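Local coordinates for E3 SUMO-protein ligase SIZ1 (Saccharomyces cerevisiae, PDB 3I2D) that acts as a SUMO E3 ligase that promotes attachment of SUMO (Smt3) to septins and PCNA, using an SP-RING-type zinc finger that interacts with UBC9, at residues A[66-80]-A[196-210]. Numbering follows the deposited sequence.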
ATOM      1  N   ILE A  66       2.249 -18.919  -5.641  1.00 62.12           N
ATOM      2  CA  ILE A  66       2.772 -17.676  -5.066  1.00 58.52           C
ATOM      3  C   ILE A  66       1.899 -16.455  -5.323  1.00 55.49           C
ATOM      4  O   ILE A  66       1.419 -16.235  -6.428  1.00 62.65           O
ATOM      5  CB  ILE A  66       4.229 -17.403  -5.564  1.00 61.88           C
ATOM      6  CG1 ILE A  66       5.187 -18.390  -4.882  1.00 59.37           C
ATOM      7  CG2 ILE A  66       4.652 -15.947  -5.281  1.00 52.11           C
ATOM      8  CD1 ILE A  66       6.615 -18.295  -5.358  1.00 56.01           C
ATOM      9  N   HIS A  67       1.696 -15.659  -4.281  1.00 52.13           N
ATOM     10  CA  HIS A  67       0.870 -14.470  -4.379  1.00 45.79           C
ATOM     11  C   HIS A  67       1.455 -13.396  -3.485  1.00 46.21           C
ATOM     12  O   HIS A  67       1.355 -13.464  -2.268  1.00 46.89           O
ATOM     13  CB  HIS A  67      -0.554 -14.790  -3.939  1.00 49.63           C
ATOM     14  CG  HIS A  67      -1.483 -13.623  -4.034  1.00 57.00           C
ATOM     15  ND1 HIS A  67      -1.801 -13.026  -5.234  1.00 62.14           N
ATOM     16  CD2 HIS A  67      -2.119 -12.910  -3.077  1.00 55.68           C
ATOM     17  CE1 HIS A  67      -2.591 -11.991  -5.010  1.00 64.64           C
ATOM     18  NE2 HIS A  67      -2.800 -11.898  -3.709  1.00 58.82           N
ATOM     19  N   PHE A  68       2.051 -12.377  -4.077  1.00 48.84           N
ATOM     20  CA  PHE A  68       2.654 -11.347  -3.256  1.00 50.08           C
ATOM     21  C   PHE A  68       1.670 -10.524  -2.439  1.00 50.59           C
ATOM     22  O   PHE A  68       0.592 -10.187  -2.916  1.00 50.45           O
ATOM     23  CB  PHE A  68       3.511 -10.430  -4.122  1.00 44.66           C
ATOM     24  CG  PHE A  68       4.643 -11.140  -4.788  1.00 48.24           C
ATOM     25  CD1 PHE A  68       4.547 -11.544  -6.115  1.00 46.36           C
ATOM     26  CD2 PHE A  68       5.786 -11.473  -4.070  1.00 48.57           C
ATOM     27  CE1 PHE A  68       5.563 -12.271  -6.717  1.00 42.86           C
ATOM     28  CE2 PHE A  68       6.807 -12.203  -4.668  1.00 48.02           C
ATOM     29  CZ  PHE A  68       6.690 -12.601  -5.996  1.00 43.92           C
ATOM     30  N   LYS A  69       2.056 -10.219  -1.199  1.00 52.39           N
ATOM     31  CA  LYS A  69       1.238  -9.402  -0.318  1.00 55.97           C
ATOM     32  C   LYS A  69       0.887  -8.142  -1.090  1.00 54.04           C
ATOM     33  O   LYS A  69       1.764  -7.460  -1.636  1.00 50.47           O
ATOM     34  CB  LYS A  69       2.006  -9.004   0.942  1.00 56.21           C
ATOM     35  CG  LYS A  69       2.286 -10.125   1.910  1.00 68.35           C
ATOM     36  CD  LYS A  69       2.855  -9.559   3.208  1.00 74.58           C
ATOM     37  CE  LYS A  69       3.332 -10.654   4.152  1.00 75.41           C
ATOM     38  NZ  LYS A  69       3.840 -10.080   5.430  1.00 79.78           N
ATOM     39  N   GLU A  70      -0.396  -7.827  -1.117  1.00 51.94           N
ATOM     40  CA  GLU A  70      -0.860  -6.667  -1.846  1.00 56.01           C
ATOM     41  C   GLU A  70      -0.678  -5.334  -1.146  1.00 48.95           C
ATOM     42  O   GLU A  70      -0.397  -5.251   0.045  1.00 42.15           O
ATOM     43  CB  GLU A  70      -2.335  -6.838  -2.208  1.00 62.60           C
ATOM     44  CG  GLU A  70      -2.626  -8.000  -3.140  1.00 71.14           C
ATOM     45  CD  GLU A  70      -3.994  -8.577  -2.884  1.00 79.82           C
ATOM     46  OE1 GLU A  70      -4.965  -7.790  -2.865  1.00 85.89           O
ATOM     47  OE2 GLU A  70      -4.100  -9.810  -2.691  1.00 83.72           O
ATOM     48  N   SER A  71      -0.819  -4.289  -1.947  1.00 47.40           N
ATOM     49  CA  SER A  71      -0.747  -2.919  -1.502  1.00 43.19           C
ATOM     50  C   SER A  71      -1.862  -2.243  -2.267  1.00 48.26           C
ATOM     51  O   SER A  71      -2.076  -2.524  -3.448  1.00 47.19           O
ATOM     52  CB  SER A  71       0.574  -2.286  -1.898  1.00 45.63           C
ATOM     53  OG  SER A  71       0.572  -0.913  -1.560  1.00 55.20           O
ATOM     54  N   PRO A  72      -2.607  -1.358  -1.606  1.00 51.64           N
ATOM     55  CA  PRO A  72      -3.686  -0.685  -2.326  1.00 48.80           C
ATOM     56  C   PRO A  72      -3.150   0.366  -3.296  1.00 49.05           C
ATOM     57  O   PRO A  72      -3.932   0.995  -4.013  1.00 56.73           O
ATOM     58  CB  PRO A  72      -4.513  -0.071  -1.202  1.00 46.24           C
ATOM     59  CG  PRO A  72      -3.471   0.248  -0.172  1.00 43.03           C
ATOM     60  CD  PRO A  72      -2.614  -0.995  -0.179  1.00 52.06           C
ATOM     61  N   PHE A  73      -1.825   0.542  -3.334  1.00 47.09           N
ATOM     62  CA  PHE A  73      -1.206   1.540  -4.217  1.00 52.33           C
ATOM     63  C   PHE A  73      -0.830   1.078  -5.619  1.00 52.67           C
ATOM     64  O   PHE A  73      -0.416   1.876  -6.455  1.00 52.49           O
ATOM     65  CB  PHE A  73       0.002   2.189  -3.533  1.00 42.69           C
ATOM     66  CG  PHE A  73      -0.378   3.056  -2.383  1.00 51.04           C
ATOM     67  CD1 PHE A  73      -0.098   2.667  -1.074  1.00 47.55           C
ATOM     68  CD2 PHE A  73      -1.089   4.230  -2.598  1.00 45.66           C
ATOM     69  CE1 PHE A  73      -0.524   3.428  -0.002  1.00 48.90           C
ATOM     70  CE2 PHE A  73      -1.522   5.004  -1.528  1.00 46.51           C
ATOM     71  CZ  PHE A  73      -1.239   4.604  -0.227  1.00 49.16           C
ATOM     72  N   TYR A  74      -0.949  -0.215  -5.872  1.00 50.97           N
ATOM     73  CA  TYR A  74      -0.693  -0.722  -7.201  1.00 48.32           C
ATOM     74  C   TYR A  74      -1.480  -2.015  -7.352  1.00 50.39           C
ATOM     75  O   TYR A  74      -1.748  -2.712  -6.373  1.00 55.50           O
ATOM     76  CB  TYR A  74       0.806  -0.895  -7.452  1.00 44.02           C
ATOM     77  CG  TYR A  74       1.544  -1.822  -6.517  1.00 54.89           C
ATOM     78  CD1 TYR A  74       1.306  -3.201  -6.534  1.00 56.24           C
ATOM     79  CD2 TYR A  74       2.536  -1.333  -5.663  1.00 50.11           C
ATOM     80  CE1 TYR A  74       2.037  -4.068  -5.731  1.00 55.07           C
ATOM     81  CE2 TYR A  74       3.269  -2.188  -4.856  1.00 52.23           C
ATOM     82  CZ  TYR A  74       3.014  -3.556  -4.892  1.00 58.89           C
ATOM     83  OH  TYR A  74       3.715  -4.408  -4.069  1.00 63.58           O
ATOM     84  N   LYS A  75      -1.892  -2.314  -8.573  1.00 47.81           N
ATOM     85  CA  LYS A  75      -2.689  -3.498  -8.824  1.00 53.77           C
ATOM     86  C   LYS A  75      -2.050  -4.310  -9.936  1.00 53.77           C
ATOM     87  O   LYS A  75      -1.827  -3.800 -11.039  1.00 49.89           O
ATOM     88  CB  LYS A  75      -4.104  -3.064  -9.218  1.00 61.33           C
ATOM     89  CG  LYS A  75      -5.187  -4.119  -9.087  1.00 70.73           C
ATOM     90  CD  LYS A  75      -6.570  -3.492  -9.263  1.00 75.52           C
ATOM     91  CE  LYS A  75      -6.779  -2.344  -8.264  1.00 79.36           C
ATOM     92  NZ  LYS A  75      -8.133  -1.703  -8.315  1.00 72.04           N
ATOM     93  N   ILE A  76      -1.736  -5.569  -9.636  1.00 53.64           N
ATOM     94  CA  ILE A  76      -1.124  -6.447 -10.622  1.00 55.86           C
ATOM     95  C   ILE A  76      -2.179  -6.730 -11.686  1.00 57.55           C
ATOM     96  O   ILE A  76      -3.238  -7.292 -11.395  1.00 58.42           O
ATOM     97  CB  ILE A  76      -0.640  -7.747  -9.967  1.00 54.46           C
ATOM     98  CG1 ILE A  76       0.546  -7.439  -9.056  1.00 55.11           C
ATOM     99  CG2 ILE A  76      -0.251  -8.750 -11.023  1.00 55.18           C
ATOM    100  CD1 ILE A  76       1.071  -8.644  -8.304  1.00 63.25           C
ATOM    101  N   GLN A  77      -1.883  -6.319 -12.913  1.00 56.49           N
ATOM    102  CA  GLN A  77      -2.808  -6.466 -14.026  1.00 56.03           C
ATOM    103  C   GLN A  77      -2.476  -7.614 -14.960  1.00 55.72           C
ATOM    104  O   GLN A  77      -3.303  -8.500 -15.169  1.00 57.79           O
ATOM    105  CB  GLN A  77      -2.828  -5.176 -14.825  1.00 64.35           C
ATOM    106  CG  GLN A  77      -4.191  -4.595 -15.081  1.00 73.28           C
ATOM    107  CD  GLN A  77      -4.085  -3.148 -15.512  1.00 80.59           C
ATOM    108  OE1 GLN A  77      -3.428  -2.831 -16.509  1.00 87.54           O
ATOM    109  NE2 GLN A  77      -4.719  -2.255 -14.754  1.00 79.54           N
ATOM    110  N   ARG A  78      -1.272  -7.594 -15.524  1.00 53.14           N
ATOM    111  CA  ARG A  78      -0.853  -8.636 -16.460  1.00 55.62           C
ATOM    112  C   ARG A  78       0.514  -9.182 -16.130  1.00 52.35           C
ATOM    113  O   ARG A  78       1.372  -8.462 -15.628  1.00 58.52           O
ATOM    114  CB  ARG A  78      -0.777  -8.079 -17.878  1.00 57.93           C
ATOM    115  CG  ARG A  78      -1.280  -9.008 -18.957  1.00 71.17           C
ATOM    116  CD  ARG A  78      -2.751  -8.739 -19.246  1.00 76.85           C
ATOM    117  NE  ARG A  78      -3.017  -7.308 -19.407  1.00 80.83           N
ATOM    118  CZ  ARG A  78      -2.375  -6.507 -20.260  1.00 80.74           C
ATOM    119  NH1 ARG A  78      -1.415  -6.987 -21.047  1.00 70.82           N
ATOM    120  NH2 ARG A  78      -2.692  -5.216 -20.321  1.00 76.87           N
ATOM    121  N   LEU A  79       0.720 -10.457 -16.420  1.00 53.12           N
ATOM    122  CA  LEU A  79       2.022 -11.065 -16.201  1.00 55.75           C
ATOM    123  C   LEU A  79       2.727 -11.147 -17.542  1.00 55.39           C
ATOM    124  O   LEU A  79       2.153 -11.646 -18.504  1.00 62.98           O
ATOM    125  CB  LEU A  79       1.905 -12.492 -15.652  1.00 55.54           C
ATOM    126  CG  LEU A  79       3.294 -13.168 -15.605  1.00 60.06           C
ATOM    127  CD1 LEU A  79       3.737 -13.384 -14.162  1.00 58.20           C
ATOM    128  CD2 LEU A  79       3.259 -14.485 -16.345  1.00 57.64           C
ATOM    129  N   ILE A  80       3.948 -10.635 -17.619  1.00 55.25           N
ATOM    130  CA  ILE A  80       4.737 -10.741 -18.845  1.00 58.80           C
ATOM    131  C   ILE A  80       5.397 -12.110 -18.634  1.00 61.20           C
ATOM    132  O   ILE A  80       6.423 -12.230 -17.963  1.00 54.17           O
ATOM    133  CB  ILE A  80       5.777  -9.619 -18.931  1.00 52.93           C
ATOM    134  CG1 ILE A  80       5.061  -8.281 -19.078  1.00 51.59           C
ATOM    135  CG2 ILE A  80       6.682  -9.837 -20.115  1.00 59.80           C
ATOM    136  CD1 ILE A  80       6.006  -7.127 -19.211  1.00 64.58           C
ATOM    137  N   LYS A 196      12.105 -16.679  -6.622  1.00 48.47           N
ATOM    138  CA  LYS A 196      11.494 -16.690  -7.938  1.00 51.91           C
ATOM    139  C   LYS A 196      11.051 -15.262  -8.236  1.00 53.31           C
ATOM    140  O   LYS A 196      10.475 -14.593  -7.379  1.00 51.33           O
ATOM    141  CB  LYS A 196      10.303 -17.658  -7.962  1.00 50.57           C
ATOM    142  CG  LYS A 196       9.881 -18.086  -9.351  1.00 55.76           C
ATOM    143  CD  LYS A 196       8.842 -19.192  -9.287  1.00 73.24           C
ATOM    144  CE  LYS A 196       8.407 -19.669 -10.678  1.00 80.73           C
ATOM    145  NZ  LYS A 196       9.511 -20.293 -11.472  1.00 81.04           N
ATOM    146  N   LEU A 197      11.349 -14.782  -9.438  1.00 49.38           N
ATOM    147  CA  LEU A 197      10.967 -13.433  -9.811  1.00 49.13           C
ATOM    148  C   LEU A 197       9.854 -13.457 -10.843  1.00 52.19           C
ATOM    149  O   LEU A 197       9.721 -14.419 -11.589  1.00 55.61           O
ATOM    150  CB  LEU A 197      12.171 -12.672 -10.357  1.00 45.60           C
ATOM    151  CG  LEU A 197      13.280 -12.395  -9.340  1.00 49.22           C
ATOM    152  CD1 LEU A 197      13.973 -13.695  -8.929  1.00 48.69           C
ATOM    153  CD2 LEU A 197      14.284 -11.456  -9.962  1.00 51.93           C
ATOM    154  N   PHE A 198       9.043 -12.404 -10.860  1.00 53.05           N
ATOM    155  CA  PHE A 198       7.945 -12.283 -11.805  1.00 49.23           C
ATOM    156  C   PHE A 198       7.897 -10.867 -12.331  1.00 50.85           C
ATOM    157  O   PHE A 198       8.182  -9.920 -11.608  1.00 54.83           O
ATOM    158  CB  PHE A 198       6.609 -12.565 -11.143  1.00 48.94           C
ATOM    159  CG  PHE A 198       6.488 -13.932 -10.568  1.00 56.08           C
ATOM    160  CD1 PHE A 198       7.076 -14.243  -9.351  1.00 61.07           C
ATOM    161  CD2 PHE A 198       5.760 -14.906 -11.230  1.00 53.38           C
ATOM    162  CE1 PHE A 198       6.934 -15.511  -8.800  1.00 64.16           C
ATOM    163  CE2 PHE A 198       5.613 -16.171 -10.691  1.00 56.10           C
ATOM    164  CZ  PHE A 198       6.197 -16.478  -9.476  1.00 62.88           C
ATOM    165  N   GLY A 199       7.538 -10.730 -13.600  1.00 54.77           N
ATOM    166  CA  GLY A 199       7.425  -9.419 -14.203  1.00 53.47           C
ATOM    167  C   GLY A 199       5.947  -9.173 -14.382  1.00 52.50           C
ATOM    168  O   GLY A 199       5.252  -9.985 -14.982  1.00 55.46           O
ATOM    169  N   TYR A 200       5.449  -8.075 -13.836  1.00 53.76           N
ATOM    170  CA  TYR A 200       4.030  -7.753 -13.947  1.00 52.33           C
ATOM    171  C   TYR A 200       3.840  -6.313 -14.387  1.00 57.13           C
ATOM    172  O   TYR A 200       4.599  -5.419 -13.975  1.00 51.34           O
ATOM    173  CB  TYR A 200       3.313  -7.879 -12.597  1.00 46.60           C
ATOM    174  CG  TYR A 200       3.113  -9.272 -12.044  1.00 54.40           C
ATOM    175  CD1 TYR A 200       3.690  -9.647 -10.831  1.00 53.26           C
ATOM    176  CD2 TYR A 200       2.270 -10.182 -12.673  1.00 54.53           C
ATOM    177  CE1 TYR A 200       3.423 -10.893 -10.251  1.00 47.36           C
ATOM    178  CE2 TYR A 200       1.999 -11.427 -12.103  1.00 55.70           C
ATOM    179  CZ  TYR A 200       2.578 -11.772 -10.891  1.00 53.21           C
ATOM    180  OH  TYR A 200       2.291 -12.992 -10.318  1.00 64.71           O
ATOM    181  N   ILE A 201       2.832  -6.095 -15.230  1.00 54.76           N
ATOM    182  CA  ILE A 201       2.470  -4.742 -15.629  1.00 47.77           C
ATOM    183  C   ILE A 201       1.453  -4.450 -14.531  1.00 47.72           C
ATOM    184  O   ILE A 201       0.471  -5.180 -14.374  1.00 51.06           O
ATOM    185  CB  ILE A 201       1.769  -4.684 -17.007  1.00 45.74           C
ATOM    186  CG1 ILE A 201       2.791  -4.844 -18.127  1.00 52.47           C
ATOM    187  CG2 ILE A 201       1.094  -3.346 -17.187  1.00 52.62           C
ATOM    188  CD1 ILE A 201       2.183  -4.866 -19.497  1.00 58.33           C
ATOM    189  N   VAL A 202       1.709  -3.422 -13.736  1.00 44.27           N
ATOM    190  CA  VAL A 202       0.801  -3.080 -12.656  1.00 45.03           C
ATOM    191  C   VAL A 202       0.235  -1.698 -12.884  1.00 47.14           C
ATOM    192  O   VAL A 202       0.823  -0.869 -13.591  1.00 47.10           O
ATOM    193  CB  VAL A 202       1.516  -3.087 -11.274  1.00 44.98           C
ATOM    194  CG1 VAL A 202       2.219  -4.440 -11.038  1.00 44.75           C
ATOM    195  CG2 VAL A 202       2.514  -1.935 -11.204  1.00 34.58           C
ATOM    196  N   GLU A 203      -0.916  -1.454 -12.280  1.00 47.91           N
ATOM    197  CA  GLU A 203      -1.544  -0.165 -12.406  1.00 52.48           C
ATOM    198  C   GLU A 203      -1.300   0.640 -11.141  1.00 52.32           C
ATOM    199  O   GLU A 203      -1.610   0.191 -10.036  1.00 49.80           O
ATOM    200  CB  GLU A 203      -3.053  -0.307 -12.632  1.00 62.20           C
ATOM    201  CG  GLU A 203      -3.741   1.048 -12.862  1.00 76.94           C
ATOM    202  CD  GLU A 203      -5.249   0.954 -13.034  1.00 79.79           C
ATOM    203  OE1 GLU A 203      -5.701   0.385 -14.053  1.00 87.71           O
ATOM    204  OE2 GLU A 203      -5.976   1.453 -12.144  1.00 77.17           O
ATOM    205  N   MET A 204      -0.738   1.829 -11.316  1.00 48.54           N
ATOM    206  CA  MET A 204      -0.477   2.723 -10.205  1.00 52.52           C
ATOM    207  C   MET A 204      -1.816   3.197  -9.680  1.00 57.82           C
ATOM    208  O   MET A 204      -2.650   3.671 -10.458  1.00 63.82           O
ATOM    209  CB  MET A 204       0.292   3.950 -10.677  1.00 54.18           C
ATOM    210  CG  MET A 204       1.639   3.678 -11.280  1.00 61.71           C
ATOM    211  SD  MET A 204       2.790   3.232 -10.002  1.00 76.56           S
ATOM    212  CE  MET A 204       2.401   1.471  -9.820  1.00 55.67           C
ATOM    213  N   ILE A 205      -2.057   3.038  -8.384  1.00 57.68           N
ATOM    214  CA  ILE A 205      -3.294   3.557  -7.825  1.00 59.13           C
ATOM    215  C   ILE A 205      -2.839   4.718  -6.987  1.00 56.21           C
ATOM    216  O   ILE A 205      -1.910   4.620  -6.186  1.00 59.24           O
ATOM    217  CB  ILE A 205      -4.069   2.560  -6.969  1.00 61.40           C
ATOM    218  CG1 ILE A 205      -4.690   1.489  -7.869  1.00 53.49           C
ATOM    219  CG2 ILE A 205      -5.187   3.301  -6.212  1.00 52.77           C
ATOM    220  CD1 ILE A 205      -5.611   0.541  -7.122  1.00 68.27           C
ATOM    221  N   THR A 206      -3.503   5.834  -7.192  1.00 55.00           N
ATOM    222  CA  THR A 206      -3.134   7.060  -6.533  1.00 53.93           C
ATOM    223  C   THR A 206      -3.768   7.355  -5.170  1.00 52.80           C
ATOM    224  O   THR A 206      -4.867   6.886  -4.846  1.00 53.29           O
ATOM    225  CB  THR A 206      -3.381   8.204  -7.534  1.00 51.08           C
ATOM    226  OG1 THR A 206      -2.126   8.798  -7.855  1.00 48.67           O
ATOM    227  CG2 THR A 206      -4.351   9.235  -7.002  1.00 46.92           C
ATOM    228  N   PRO A 207      -3.042   8.098  -4.325  1.00 49.20           N
ATOM    229  CA  PRO A 207      -3.567   8.446  -3.005  1.00 49.80           C
ATOM    230  C   PRO A 207      -4.966   9.079  -3.110  1.00 51.31           C
ATOM    231  O   PRO A 207      -5.878   8.695  -2.379  1.00 59.92           O
ATOM    232  CB  PRO A 207      -2.510   9.409  -2.466  1.00 47.59           C
ATOM    233  CG  PRO A 207      -1.230   8.785  -2.990  1.00 45.47           C
ATOM    234  CD  PRO A 207      -1.595   8.386  -4.419  1.00 49.51           C
ATOM    235  N   GLU A 208      -5.144  10.031  -4.026  1.00 54.12           N
ATOM    236  CA  GLU A 208      -6.445  10.688  -4.198  1.00 52.53           C
ATOM    237  C   GLU A 208      -7.483   9.743  -4.786  1.00 44.75           C
ATOM    238  O   GLU A 208      -8.675   9.922  -4.575  1.00 49.67           O
ATOM    239  CB  GLU A 208      -6.335  11.968  -5.050  1.00 43.27           C
ATOM    240  CG  GLU A 208      -5.075  12.078  -5.871  1.00 57.40           C
ATOM    241  CD  GLU A 208      -3.848  12.445  -5.042  1.00 62.72           C
ATOM    242  OE1 GLU A 208      -2.763  11.868  -5.309  1.00 60.32           O
ATOM    243  OE2 GLU A 208      -3.962  13.319  -4.145  1.00 62.88           O
ATOM    244  N   GLN A 209      -7.046   8.730  -5.518  1.00 47.29           N
ATOM    245  CA  GLN A 209      -8.008   7.773  -6.054  1.00 49.06           C
ATOM    246  C   GLN A 209      -8.561   7.000  -4.877  1.00 51.02           C
ATOM    247  O   GLN A 209      -9.761   6.822  -4.768  1.00 57.96           O
ATOM    248  CB  GLN A 209      -7.358   6.781  -6.993  1.00 44.12           C
ATOM    249  CG  GLN A 209      -6.832   7.346  -8.256  1.00 51.52           C
ATOM    250  CD  GLN A 209      -6.533   6.242  -9.229  1.00 58.48           C
ATOM    251  OE1 GLN A 209      -7.410   5.433  -9.528  1.00 57.97           O
ATOM    252  NE2 GLN A 209      -5.301   6.189  -9.728  1.00 58.49           N
ATOM    253  N   LEU A 210      -7.674   6.533  -4.001  1.00 54.52           N
ATOM    254  CA  LEU A 210      -8.099   5.792  -2.820  1.00 50.48           C
ATOM    255  C   LEU A 210      -8.965   6.655  -1.922  1.00 50.87           C
ATOM    256  O   LEU A 210      -9.876   6.136  -1.279  1.00 54.87           O
ATOM    257  CB  LEU A 210      -6.903   5.302  -2.019  1.00 48.77           C
ATOM    258  CG  LEU A 210      -6.041   4.216  -2.631  1.00 49.32           C
ATOM    259  CD1 LEU A 210      -5.075   3.734  -1.581  1.00 51.18           C
ATOM    260  CD2 LEU A 210      -6.896   3.072  -3.113  1.00 47.22           C
TER
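A classic beta bulge in the PINIT domain joins Gln77 and Arg78 to Ile201, where the antiparallel strands 74-90 and 195-204 pair. Ile201 O accepts two bonds in its carbonyl plane, from Gln77 N (3.0 Å) and Arg78 N (3.2 Å). The register shifts by one there. Before the bulge, Lys75 and Glu203 form a hydrogen-bonded pair, with Glu203 N 2.8 Å from Lys75 O. After it, Ile201 N bonds to Arg78 O and Ile80 N to Gly199 O.

The Tyr200 ring lies on the same face of the sheet as Ile76 and Leu79. CG2 of Ile76 makes a CH-pi contact over one ring face, 3.6 Å from the Tyr200 centroid. It gets there because CG2 is anti to the backbone N, while CG1 (chi1 -69°) turns to meet Val202 CG1. Leu79 CD1 touches Tyr200 CE2, and Phe68 CD1 comes up at the ring edge. A serine in place of Tyr200 would probably leave Ile76 CG2 and Leu79 CD1 without the ring they pack on, and open a gap beside Phe68. Phe68 also meets Phe198, their planes at 76°.

Beyond the strands, Ile205 N donates to Phe73 O (2.8 Å) from above the carbonyl plane. Phe73 CE2 packs on Leu210 CD1 (3.8 Å).

Strand 117-125 pairs with the other edge of strand 195-204, and the ring of its Phe122 meets the ring of Phe68. Helix 104-111 covers Ile201, and its Asp106 forms a salt bridge with Arg78. Helix 276-285 packs against Phe73, Pro207 and Leu210.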